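Local coordinates for odorant-binding protein 2a (Homo sapiens, PDB 4RUN) that binds and transports small hydrophobic volatile molecules, with a higher affinity for aldehydes and large fatty acids, at residues 13-19 and 112-118; 35-39 and 48-52; 58-62 and 150-154; 61-65 and 76-80. The protein carries 2 engineered substitutions. All coordinates share one frame; numbering follows the deposited sequence.

Contact 1: 13-19 and 112-118. Engineered in segment 112-118: N112 (natural residue Lys).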
loop_
_atom_site.group_PDB
_atom_site.type_symbol
_atom_site.label_atom_id
_atom_site.label_comp_id
_atom_site.label_asym_id
_atom_site.label_seq_id
_atom_site.Cartn_x
_atom_site.Cartn_y
_atom_site.Cartn_z
ATOM N N THR A 13 -0.481 2.424 -13.411
ATOM C CA THR A 13 0.447 1.549 -12.702
ATOM C C THR A 13 1.135 2.292 -11.547
ATOM O O THR A 13 1.539 3.443 -11.697
ATOM C CB THR A 13 1.503 0.960 -13.663
ATOM O OG1 THR A 13 0.857 0.132 -14.628
ATOM C CG2 THR A 13 2.541 0.120 -12.913
ATOM N N TRP A 14 1.219 1.623 -10.394
ATOM C CA TRP A 14 2.001 2.082 -9.252
ATOM C C TRP A 14 2.923 0.969 -8.785
ATOM O O TRP A 14 2.654 -0.207 -8.982
ATOM C CB TRP A 14 1.113 2.458 -8.080
ATOM C CG TRP A 14 0.265 3.641 -8.276
ATOM C CD1 TRP A 14 -0.969 3.675 -8.840
ATOM C CD2 TRP A 14 0.550 4.969 -7.856
ATOM N NE1 TRP A 14 -1.473 4.945 -8.807
ATOM C CE2 TRP A 14 -0.558 5.764 -8.209
ATOM C CE3 TRP A 14 1.636 5.572 -7.222
ATOM C CZ2 TRP A 14 -0.612 7.133 -7.952
ATOM C CZ3 TRP A 14 1.581 6.934 -6.969
ATOM C CH2 TRP A 14 0.463 7.696 -7.332
ATOM N N TYR A 15 4.009 1.364 -8.150
ATOM C CA TYR A 15 4.991 0.436 -7.665
ATOM C C TYR A 15 5.115 0.619 -6.162
ATOM O O TYR A 15 5.260 1.750 -5.683
ATOM C CB TYR A 15 6.337 0.696 -8.333
ATOM C CG TYR A 15 6.346 0.397 -9.806
ATOM C CD1 TYR A 15 6.625 -0.888 -10.264
ATOM C CD2 TYR A 15 6.061 1.389 -10.748
ATOM C CE1 TYR A 15 6.620 -1.180 -11.616
ATOM C CE2 TYR A 15 6.060 1.110 -12.107
ATOM C CZ TYR A 15 6.339 -0.179 -12.535
ATOM O OH TYR A 15 6.334 -0.490 -13.879
ATOM N N VAL A 16 5.059 -0.495 -5.434
ATOM C CA VAL A 16 5.209 -0.511 -3.982
ATOM C C VAL A 16 6.682 -0.681 -3.637
ATOM O O VAL A 16 7.267 -1.728 -3.895
ATOM C CB VAL A 16 4.428 -1.674 -3.365
ATOM C CG1 VAL A 16 4.602 -1.664 -1.860
ATOM C CG2 VAL A 16 2.950 -1.627 -3.767
ATOM N N LYS A 17 7.275 0.345 -3.043
ATOM C CA LYS A 17 8.727 0.401 -2.851
ATOM C C LYS A 17 9.141 0.081 -1.428
ATOM O O LYS A 17 10.239 -0.395 -1.180
ATOM C CB LYS A 17 9.220 1.793 -3.220
ATOM C CG LYS A 17 8.803 2.231 -4.615
ATOM C CD LYS A 17 9.188 3.668 -4.873
ATOM C CE LYS A 17 9.097 3.965 -6.350
ATOM N NZ LYS A 17 9.394 5.383 -6.681
ATOM N N ALA A 18 8.260 0.353 -0.482
ATOM C CA ALA A 18 8.530 0.016 0.897
ATOM C C ALA A 18 7.220 -0.184 1.583
ATOM O O ALA A 18 6.187 0.265 1.091
ATOM C CB ALA A 18 9.312 1.119 1.577
ATOM N N MET A 19 7.272 -0.854 2.724
ATOM C CA MET A 19 6.089 -1.275 3.438
ATOM C C MET A 19 6.358 -1.203 4.949
ATOM O O MET A 19 7.489 -1.414 5.381
ATOM C CB MET A 19 5.773 -2.671 2.957
ATOM C CG MET A 19 4.473 -3.256 3.439
ATOM S SD MET A 19 3.861 -4.485 2.253
ATOM C CE MET A 19 2.341 -4.873 3.142
ATOM N N ASN A 112 2.367 2.039 2.925
ATOM C CA ASN A 112 3.117 1.626 1.758
ATOM C C ASN A 112 3.623 2.831 1.002
ATOM O O ASN A 112 2.875 3.772 0.738
ATOM C CB ASN A 112 2.249 0.759 0.855
ATOM C CG ASN A 112 1.683 -0.440 1.583
ATOM O OD1 ASN A 112 2.403 -1.375 1.896
ATOM N ND2 ASN A 112 0.401 -0.399 1.886
ATOM N N LEU A 113 4.910 2.808 0.690
ATOM C CA LEU A 113 5.514 3.814 -0.144
ATOM C C LEU A 113 5.245 3.420 -1.574
ATOM O O LEU A 113 5.649 2.341 -2.011
ATOM C CB LEU A 113 7.016 3.881 0.115
ATOM C CG LEU A 113 7.779 4.921 -0.699
ATOM C CD1 LEU A 113 7.292 6.314 -0.356
ATOM C CD2 LEU A 113 9.264 4.802 -0.443
ATOM N N VAL A 114 4.596 4.303 -2.317
ATOM C CA VAL A 114 4.197 4.001 -3.683
ATOM C C VAL A 114 4.580 5.116 -4.655
ATOM O O VAL A 114 4.576 6.294 -4.301
ATOM C CB VAL A 114 2.680 3.727 -3.760
ATOM C CG1 VAL A 114 2.358 2.473 -2.980
ATOM C CG2 VAL A 114 1.862 4.896 -3.204
ATOM N N GLY A 115 4.923 4.736 -5.885
ATOM C CA GLY A 115 5.272 5.711 -6.903
ATOM C C GLY A 115 5.060 5.211 -8.309
ATOM O O GLY A 115 4.880 4.022 -8.548
ATOM N N ARG A 116 5.067 6.138 -9.246
ATOM C CA ARG A 116 4.887 5.801 -10.643
ATOM C C ARG A 116 6.135 5.149 -11.196
ATOM O O ARG A 116 6.083 4.242 -12.035
ATOM C CB ARG A 116 4.594 7.069 -11.417
ATOM C CG ARG A 116 3.286 7.706 -11.008
ATOM C CD ARG A 116 2.139 6.875 -11.514
ATOM N NE ARG A 116 0.884 7.599 -11.438
ATOM C CZ ARG A 116 -0.283 7.075 -11.783
ATOM N NH1 ARG A 116 -1.386 7.801 -11.682
ATOM N NH2 ARG A 116 -0.342 5.821 -12.225
ATOM N N ASN A 117 7.263 5.635 -10.710
ATOM C CA ASN A 117 8.545 5.204 -11.171
ATOM C C ASN A 117 8.942 4.067 -10.273
ATOM O O ASN A 117 8.808 4.191 -9.070
ATOM C CB ASN A 117 9.536 6.358 -11.023
ATOM C CG ASN A 117 10.662 6.275 -12.006
ATOM O OD1 ASN A 117 10.434 6.272 -13.213
ATOM N ND2 ASN A 117 11.885 6.182 -11.502
ATOM N N PRO A 118 9.434 2.960 -10.844
ATOM C CA PRO A 118 9.750 1.779 -10.032
ATOM C C PRO A 118 11.033 1.927 -9.225
ATOM O O PRO A 118 11.255 1.164 -8.273
ATOM C CB PRO A 118 9.924 0.680 -11.077
ATOM C CG PRO A 118 10.431 1.406 -12.286
ATOM C CD PRO A 118 9.817 2.776 -12.257
#
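W14 and R116 form the signature pair of the lipocalin fold. W14 belongs to the G-x-W motif of the first barrel strand. R116 follows directly after strand 106-115, which runs antiparallel to strand 12-21. The R116 guanidinium stacks on one face of the indole, with centres 4.2 Å apart and planes 18° apart. R116 CD also sits over the six-membered ring, a CH-pi contact. A bend at chi2 (-72°) folds the arginine chain back over the tryptophan. R116 NH2 then donates to T13 O at 3.1 Å, from above the carbonyl plane, and NH1 bonds T11 O. W14 NE1 donates to I10 O. An alanine in place of W14 would probably strip the guanidinium of the flat surface it stacks on and leave I10 O without its indole donor. Backbone bonds pair Y15 with G115 and A18 with L113. The register slips by one between V16 and A18, a beta bulge at K17. K17 N still bonds L113 O, at 2.8 Å. The extended K17 side chain reaches a salt bridge with D94 and a bond to N119 O. On the Y15 ring, P118 CB stands almost over the centre, 3.6 Å from the centroid.

Contact 2: 35-39 and 48-52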
loop_
_atom_site.group_PDB
_atom_site.type_symbol
_atom_site.label_atom_id
_atom_site.label_comp_id
_atom_site.label_asym_id
_atom_site.label_seq_id
_atom_site.Cartn_x
_atom_site.Cartn_y
_atom_site.Cartn_z
ATOM N N SER A 35 3.906 -7.411 -7.063
ATOM C CA SER A 35 3.797 -6.980 -8.451
ATOM C C SER A 35 3.509 -5.489 -8.511
ATOM O O SER A 35 3.305 -4.863 -7.474
ATOM C CB SER A 35 2.670 -7.753 -9.130
ATOM O OG SER A 35 1.400 -7.371 -8.616
ATOM N N PRO A 36 3.486 -4.905 -9.727
ATOM C CA PRO A 36 2.927 -3.559 -9.871
ATOM C C PRO A 36 1.442 -3.546 -9.548
ATOM O O PRO A 36 0.769 -4.561 -9.711
ATOM C CB PRO A 36 3.139 -3.231 -11.356
ATOM C CG PRO A 36 4.239 -4.129 -11.797
ATOM C CD PRO A 36 4.073 -5.382 -10.992
ATOM N N VAL A 37 0.951 -2.402 -9.092
ATOM C CA VAL A 37 -0.449 -2.235 -8.782
ATOM C C VAL A 37 -1.133 -1.501 -9.927
ATOM O O VAL A 37 -0.753 -0.383 -10.267
ATOM C CB VAL A 37 -0.623 -1.422 -7.489
ATOM C CG1 VAL A 37 -2.096 -1.347 -7.102
ATOM C CG2 VAL A 37 0.211 -2.025 -6.360
ATOM N N LYS A 38 -2.132 -2.136 -10.531
ATOM C CA LYS A 38 -2.904 -1.500 -11.593
ATOM C C LYS A 38 -4.203 -0.979 -11.023
ATOM O O LYS A 38 -5.021 -1.748 -10.530
ATOM C CB LYS A 38 -3.148 -2.468 -12.753
ATOM C CG LYS A 38 -1.844 -2.887 -13.422
ATOM C CD LYS A 38 -2.013 -3.321 -14.871
ATOM C CE LYS A 38 -0.654 -3.514 -15.541
ATOM N NZ LYS A 38 -0.775 -3.766 -17.005
ATOM N N VAL A 39 -4.361 0.342 -11.072
ATOM C CA VAL A 39 -5.538 1.022 -10.560
ATOM C C VAL A 39 -6.397 1.482 -11.739
ATOM O O VAL A 39 -5.917 2.206 -12.609
ATOM C CB VAL A 39 -5.123 2.227 -9.686
ATOM C CG1 VAL A 39 -6.339 2.930 -9.096
ATOM C CG2 VAL A 39 -4.192 1.770 -8.572
ATOM N N GLU A 48 -10.508 0.549 -8.501
ATOM C CA GLU A 48 -10.184 -0.830 -8.297
ATOM C C GLU A 48 -8.698 -0.977 -8.469
ATOM O O GLU A 48 -8.138 -0.504 -9.458
ATOM C CB GLU A 48 -10.897 -1.658 -9.335
ATOM C CG GLU A 48 -10.661 -3.144 -9.230
ATOM C CD GLU A 48 -11.328 -3.848 -10.373
ATOM O OE1 GLU A 48 -10.860 -3.681 -11.513
ATOM O OE2 GLU A 48 -12.344 -4.521 -10.133
ATOM N N ALA A 49 -8.069 -1.617 -7.488
ATOM C CA ALA A 49 -6.646 -1.883 -7.526
ATOM C C ALA A 49 -6.449 -3.382 -7.666
ATOM O O ALA A 49 -7.085 -4.154 -6.961
ATOM C CB ALA A 49 -5.985 -1.375 -6.255
ATOM N N THR A 50 -5.554 -3.783 -8.564
ATOM C CA THR A 50 -5.242 -5.199 -8.789
ATOM C C THR A 50 -3.743 -5.414 -8.652
ATOM O O THR A 50 -2.963 -4.638 -9.188
ATOM C CB THR A 50 -5.721 -5.704 -10.173
ATOM O OG1 THR A 50 -5.280 -4.821 -11.213
ATOM C CG2 THR A 50 -7.224 -5.791 -10.205
ATOM N N PHE A 51 -3.346 -6.441 -7.905
ATOM C CA PHE A 51 -1.933 -6.765 -7.721
ATOM C C PHE A 51 -1.782 -8.168 -7.145
ATOM O O PHE A 51 -2.756 -8.799 -6.736
ATOM C CB PHE A 51 -1.249 -5.770 -6.784
ATOM C CG PHE A 51 -1.865 -5.709 -5.424
ATOM C CD1 PHE A 51 -2.936 -4.867 -5.177
ATOM C CD2 PHE A 51 -1.376 -6.491 -4.385
ATOM C CE1 PHE A 51 -3.513 -4.806 -3.923
ATOM C CE2 PHE A 51 -1.949 -6.436 -3.122
ATOM C CZ PHE A 51 -3.022 -5.594 -2.893
ATOM N N THR A 52 -0.543 -8.648 -7.131
ATOM C CA THR A 52 -0.216 -9.934 -6.540
ATOM C C THR A 52 0.992 -9.771 -5.644
ATOM O O THR A 52 1.757 -8.817 -5.791
ATOM C CB THR A 52 0.083 -10.989 -7.622
ATOM O OG1 THR A 52 1.278 -10.648 -8.333
ATOM C CG2 THR A 52 -1.064 -11.082 -8.602
#
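S35 and T52 meet through two bonds. S35 N donates to T52 O at 2.9 Å. T52 N donates to S35 OG at 2.8 Å, and this bond is nearly straight (166°). The serine hydroxyl accepts where a backbone carbonyl would in a regular ladder. Its torsion explains this: OG sits between the backbone N and the carbonyl carbon (chi1 69°), on the side facing T52. An alanine at S35 would probably leave the T52 amide without its acceptor, while the bond from S35 N to T52 O could remain. T50 uses its hydroxyl differently. With chi1 at 50°, OG1 turns back to the neighbouring strand and donates to K38 O at 3.2 Å. T50 N donates to the same oxygen, and the two donors come from opposite faces of its carbonyl plane. K38 O is thus gripped twice. K38 N completes the hydrogen-bonded pair by donating to T50 O. The long K38 chain then extends away from strand 47-55.

V39 and A49 point to the face opposite K38 and T50, and V37 packs against A49. V37 CG1 touches A49 CB at 4.0 Å. V37 CG2 lies beside F51 CB, and the two side chains point the same way. V39 CG2 also approaches A49 CB, at 4.3 Å. The same V37 CG2 also packs on V16 of strand 12-21, and F51 touches K62 of strand 58-66. Strands 33-41 and 47-55 make an antiparallel beta hairpin, two consecutive staves of the lipocalin barrel.

Contact 3: 58-62 and 150-154; sequences RCIQK and SCVLE
C59 and C151 are joined by a disulfide, the covalent part of this contact. The SG atoms are 2.0 Å apart. The torsion about the S-S bond is 72°, so the bridge has the right-handed sense. The two cysteines reach it differently. C59 SG is anti to the backbone N (chi1 173°). C151 SG lies between the backbone N and the carbonyl carbon (chi1 49°). The two CA atoms end up 5.6 Å apart.

No hydrogen bond crosses between the two segments. The polar order lies within the tail. V152 N donates to S150 OG at 3.0 Å, which makes an ST turn around C151. The C151 amide makes a weak bond to T52 OG1 of strand 47-55, the neighbour of 58-66.

The remaining contacts are van der Waals. V152 CG2 approaches the amide end of Q61, 3.5 Å from NE2, and the two side chains cross at a slant. C59 SG touches the same methyl loosely, at 4.5 Å. C151 also packs on M54 of strand 47-55. The I60 side chain turns away from the tail, onto F53 and R55.

This patch is at the surface, and little area is buried in it. The link therefore rests mainly on the S-S bond. It ties the C-terminal tail to strand 58-66, as in related lipocalins. Such a covalent tie should hold the tail where weak packing alone might not, and reduction would remove it.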
loop_
_atom_site.group_PDB
_atom_site.type_symbol
_atom_site.label_atom_id
_atom_site.label_comp_id
_atom_site.label_asym_id
_atom_site.label_seq_id
_atom_site.Cartn_x
_atom_site.Cartn_y
_atom_site.Cartn_z
ATOM N N ARG A 58 3.534 -18.788 -1.158
ATOM C CA ARG A 58 2.165 -18.675 -1.654
ATOM C C ARG A 58 1.992 -17.394 -2.459
ATOM O O ARG A 58 2.244 -16.308 -1.945
ATOM C CB ARG A 58 1.177 -18.658 -0.476
ATOM C CG ARG A 58 1.450 -19.665 0.654
ATOM C CD ARG A 58 0.952 -21.061 0.334
ATOM N NE ARG A 58 -0.469 -21.082 0.040
ATOM C CZ ARG A 58 -1.117 -22.154 -0.400
ATOM N NH1 ARG A 58 -0.474 -23.294 -0.588
ATOM N NH2 ARG A 58 -2.413 -22.090 -0.658
ATOM N N CYS A 59 1.560 -17.519 -3.713
ATOM C CA CYS A 59 1.192 -16.361 -4.530
ATOM C C CYS A 59 -0.229 -15.925 -4.211
ATOM O O CYS A 59 -1.163 -16.711 -4.354
ATOM C CB CYS A 59 1.254 -16.690 -6.010
ATOM S SG CYS A 59 0.605 -15.360 -7.037
ATOM N N ILE A 60 -0.407 -14.675 -3.809
ATOM C CA ILE A 60 -1.730 -14.198 -3.435
ATOM C C ILE A 60 -2.194 -13.071 -4.353
ATOM O O ILE A 60 -1.463 -12.121 -4.624
ATOM C CB ILE A 60 -1.771 -13.799 -1.952
ATOM C CG1 ILE A 60 -1.646 -15.052 -1.086
ATOM C CG2 ILE A 60 -3.078 -13.096 -1.611
ATOM C CD1 ILE A 60 -1.053 -14.805 0.270
ATOM N N GLN A 61 -3.422 -13.217 -4.841
ATOM C CA GLN A 61 -4.016 -12.315 -5.796
ATOM C C GLN A 61 -5.020 -11.437 -5.091
ATOM O O GLN A 61 -5.807 -11.934 -4.290
ATOM C CB GLN A 61 -4.752 -13.171 -6.817
ATOM C CG GLN A 61 -5.162 -12.452 -8.080
ATOM C CD GLN A 61 -4.841 -13.265 -9.315
ATOM O OE1 GLN A 61 -5.054 -14.478 -9.347
ATOM N NE2 GLN A 61 -4.312 -12.602 -10.338
ATOM N N LYS A 62 -4.999 -10.142 -5.399
ATOM C CA LYS A 62 -5.895 -9.176 -4.783
ATOM C C LYS A 62 -6.533 -8.326 -5.863
ATOM O O LYS A 62 -5.944 -8.075 -6.909
ATOM C CB LYS A 62 -5.137 -8.280 -3.809
ATOM C CG LYS A 62 -4.698 -8.967 -2.527
ATOM C CD LYS A 62 -5.859 -9.171 -1.564
ATOM C CE LYS A 62 -5.529 -10.218 -0.511
ATOM N NZ LYS A 62 -6.682 -10.517 0.384
ATOM N N SER A 150 3.757 -10.432 -12.003
ATOM C CA SER A 150 2.756 -11.248 -11.328
ATOM C C SER A 150 3.348 -12.596 -10.936
ATOM O O SER A 150 4.184 -13.151 -11.651
ATOM C CB SER A 150 1.537 -11.457 -12.232
ATOM O OG SER A 150 0.610 -12.355 -11.646
ATOM N N CYS A 151 2.911 -13.125 -9.799
ATOM C CA CYS A 151 3.292 -14.486 -9.411
ATOM C C CYS A 151 2.296 -15.516 -9.913
ATOM O O CYS A 151 2.304 -16.648 -9.453
ATOM C CB CYS A 151 3.435 -14.622 -7.896
ATOM S SG CYS A 151 2.084 -13.965 -6.919
ATOM N N VAL A 152 1.461 -15.140 -10.871
ATOM C CA VAL A 152 0.488 -16.080 -11.403
ATOM C C VAL A 152 1.258 -16.944 -12.390
ATOM O O VAL A 152 0.973 -18.125 -12.527
ATOM C CB VAL A 152 -0.773 -15.390 -11.988
ATOM C CG1 VAL A 152 -1.546 -16.325 -12.918
ATOM C CG2 VAL A 152 -1.680 -14.906 -10.854
ATOM N N LEU A 153 2.287 -16.379 -13.018
ATOM C CA LEU A 153 3.174 -17.176 -13.862
ATOM C C LEU A 153 3.856 -18.291 -13.033
ATOM O O LEU A 153 3.700 -19.478 -13.357
ATOM C CB LEU A 153 4.182 -16.285 -14.596
ATOM C CG LEU A 153 3.578 -15.550 -15.810
ATOM C CD1 LEU A 153 2.630 -14.425 -15.393
ATOM C CD2 LEU A 153 4.674 -15.023 -16.735
ATOM N N GLU A 154 4.575 -17.912 -11.969
ATOM C CA GLU A 154 5.057 -18.873 -10.951
ATOM C C GLU A 154 5.408 -18.183 -9.632
ATOM O O GLU A 154 6.483 -17.603 -9.487
ATOM C CB GLU A 154 6.257 -19.694 -11.461
ATOM C CG GLU A 154 5.901 -21.109 -11.924
ATOM C CD GLU A 154 7.094 -21.872 -12.477
ATOM O OE1 GLU A 154 8.073 -22.073 -11.727
ATOM O OE2 GLU A 154 7.050 -22.279 -13.659
#

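Contact 4: 61-65 and 76-80; sequences QKKIL and SAYGG. With FLC (citrate anion), chain C.
K62 NZ donates to citrate OG2 at 3.2 Å, and Y78 OH donates to citrate OA1 at 3.3 Å. The two residues thus meet largely through the anion, which probably came from the crystallisation liquor. A bend at chi2 (-76°) carries the K62 chain beside the OA2 carboxylate. K82 and R55 also bind the citrate. This cluster of basic groups probably offsets its negative charge.

The direct contact between the segments is mainly apolar. I64 CG1 lies 3.3 Å from Y78 OH and 4.2 Å from CZ. The other branch, CG2, touches A77 CB at 3.7 Å. Next to it, A77 CA makes a CA-H...O contact with L65 O, 3.5 Å away. The touching parts run 121° apart and form no ladder, and no direct hydrogen bond joins them, although S76 bonds R67 through the backbone just beyond 61-65. Strand 58-66 is paired with 47-55, and 74-77 with 82-88. R81 makes a cation-pi contact with the Y78 ring.

The segments belong to the fourth and fifth strands of the lipocalin barrel, at the end where the turn after 74-77 lies. The citrate position by this turn is consistent with the region of the barrel's open end.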
loop_
_atom_site.group_PDB
_atom_site.type_symbol
_atom_site.label_atom_id
_atom_site.label_comp_id
_atom_site.label_asym_id
_atom_site.label_seq_id
_atom_site.Cartn_x
_atom_site.Cartn_y
_atom_site.Cartn_z
ATOM N N GLN A 61 -3.422 -13.217 -4.841
ATOM C CA GLN A 61 -4.016 -12.315 -5.796
ATOM C C GLN A 61 -5.020 -11.437 -5.091
ATOM O O GLN A 61 -5.807 -11.934 -4.290
ATOM C CB GLN A 61 -4.752 -13.171 -6.817
ATOM C CG GLN A 61 -5.162 -12.452 -8.080
ATOM C CD GLN A 61 -4.841 -13.265 -9.315
ATOM O OE1 GLN A 61 -5.054 -14.478 -9.347
ATOM N NE2 GLN A 61 -4.312 -12.602 -10.338
ATOM N N LYS A 62 -4.999 -10.142 -5.399
ATOM C CA LYS A 62 -5.895 -9.176 -4.783
ATOM C C LYS A 62 -6.533 -8.326 -5.863
ATOM O O LYS A 62 -5.944 -8.075 -6.909
ATOM C CB LYS A 62 -5.137 -8.280 -3.809
ATOM C CG LYS A 62 -4.698 -8.967 -2.527
ATOM C CD LYS A 62 -5.859 -9.171 -1.564
ATOM C CE LYS A 62 -5.529 -10.218 -0.511
ATOM N NZ LYS A 62 -6.682 -10.517 0.384
ATOM N N LYS A 63 -7.756 -7.900 -5.593
ATOM C CA LYS A 63 -8.532 -7.077 -6.508
ATOM C C LYS A 63 -9.498 -6.330 -5.620
ATOM O O LYS A 63 -10.476 -6.899 -5.144
ATOM C CB LYS A 63 -9.272 -7.938 -7.529
ATOM C CG LYS A 63 -10.132 -7.174 -8.530
ATOM C CD LYS A 63 -10.576 -8.100 -9.652
ATOM C CE LYS A 63 -11.479 -7.393 -10.645
ATOM N NZ LYS A 63 -11.904 -8.279 -11.767
ATOM N N ILE A 64 -9.202 -5.061 -5.378
ATOM C CA ILE A 64 -9.856 -4.332 -4.313
ATOM C C ILE A 64 -10.684 -3.192 -4.850
ATOM O O ILE A 64 -10.162 -2.277 -5.465
ATOM C CB ILE A 64 -8.832 -3.757 -3.331
ATOM C CG1 ILE A 64 -8.003 -4.893 -2.744
ATOM C CG2 ILE A 64 -9.539 -2.966 -2.230
ATOM C CD1 ILE A 64 -6.909 -4.429 -1.810
ATOM N N LEU A 65 -11.981 -3.261 -4.583
ATOM C CA LEU A 65 -12.875 -2.161 -4.834
ATOM C C LEU A 65 -12.623 -1.078 -3.789
ATOM O O LEU A 65 -12.742 -1.330 -2.586
ATOM C CB LEU A 65 -14.312 -2.666 -4.766
ATOM C CG LEU A 65 -15.439 -1.655 -4.956
ATOM C CD1 LEU A 65 -15.234 -0.823 -6.211
ATOM C CD2 LEU A 65 -16.781 -2.370 -4.979
ATOM N N SER A 76 -12.511 3.880 0.820
ATOM C CA SER A 76 -12.914 2.780 1.682
ATOM C C SER A 76 -13.027 1.497 0.873
ATOM O O SER A 76 -13.311 1.531 -0.327
ATOM C CB SER A 76 -14.241 3.104 2.376
ATOM O OG SER A 76 -15.269 3.318 1.442
ATOM N N ALA A 77 -12.818 0.366 1.540
ATOM C CA ALA A 77 -12.874 -0.937 0.884
ATOM C C ALA A 77 -13.492 -1.963 1.807
ATOM O O ALA A 77 -13.516 -1.774 3.023
ATOM C CB ALA A 77 -11.488 -1.377 0.468
ATOM N N TYR A 78 -13.991 -3.047 1.207
ATOM C CA TYR A 78 -14.647 -4.124 1.928
ATOM C C TYR A 78 -15.766 -3.575 2.818
ATOM O O TYR A 78 -15.783 -3.813 4.025
ATOM C CB TYR A 78 -13.630 -4.911 2.764
ATOM C CG TYR A 78 -12.351 -5.308 2.035
ATOM C CD1 TYR A 78 -12.342 -6.327 1.093
ATOM C CD2 TYR A 78 -11.142 -4.689 2.328
ATOM C CE1 TYR A 78 -11.167 -6.702 0.448
ATOM C CE2 TYR A 78 -9.964 -5.059 1.693
ATOM C CZ TYR A 78 -9.981 -6.062 0.753
ATOM O OH TYR A 78 -8.805 -6.424 0.123
ATOM N N GLY A 79 -16.685 -2.828 2.215
ATOM C CA GLY A 79 -17.841 -2.284 2.919
ATOM C C GLY A 79 -17.529 -1.250 3.988
ATOM O O GLY A 79 -18.358 -1.004 4.859
ATOM N N GLY A 80 -16.349 -0.635 3.934
ATOM C CA GLY A 80 -15.925 0.311 4.972
ATOM C C GLY A 80 -15.194 -0.330 6.143
ATOM O O GLY A 80 -14.914 0.327 7.144
HETATM C CAC FLC C . -5.243 -6.749 2.039
HETATM C CA FLC C . -4.226 -6.768 3.174
HETATM C CB FLC C . -4.258 -8.040 4.026
HETATM C CBC FLC C . -3.324 -7.865 5.216
HETATM C CG FLC C . -5.648 -8.299 4.614
HETATM C CGC FLC C . -6.571 -9.272 3.888
HETATM O OA1 FLC C . -6.208 -5.945 2.074
HETATM O OA2 FLC C . -5.078 -7.537 1.085
HETATM O OB1 FLC C . -3.664 -7.098 6.154
HETATM O OB2 FLC C . -2.247 -8.505 5.252
HETATM O OG1 FLC C . -6.571 -10.486 4.232
HETATM O OG2 FLC C . -7.345 -8.806 3.013
HETATM O OHB FLC C . -3.825 -9.174 3.257
#

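Contact 1 is the buried one, contacts 2 and 4 are partly buried, and contact 3 lies at the surface. Contacts 1 and 2 touch through neighbouring strands 12-21 and 33-41. Both are antiparallel ladders, but contact 1 adds a cation-pi stack beyond the strand end, while contact 2 adds hydroxyl bonds. Strand 47-55 of contact 2 is paired in turn with strand 58-66, which contacts 3 and 4 share. Those two have no ladder of their own. Contact 3 relies on a covalent bond to the tail, and contact 4 on apolar packing and a bound anion. Contacts 1 and 4 lie on opposite sides of the chain's centre, about 19 Å apart between contact centres.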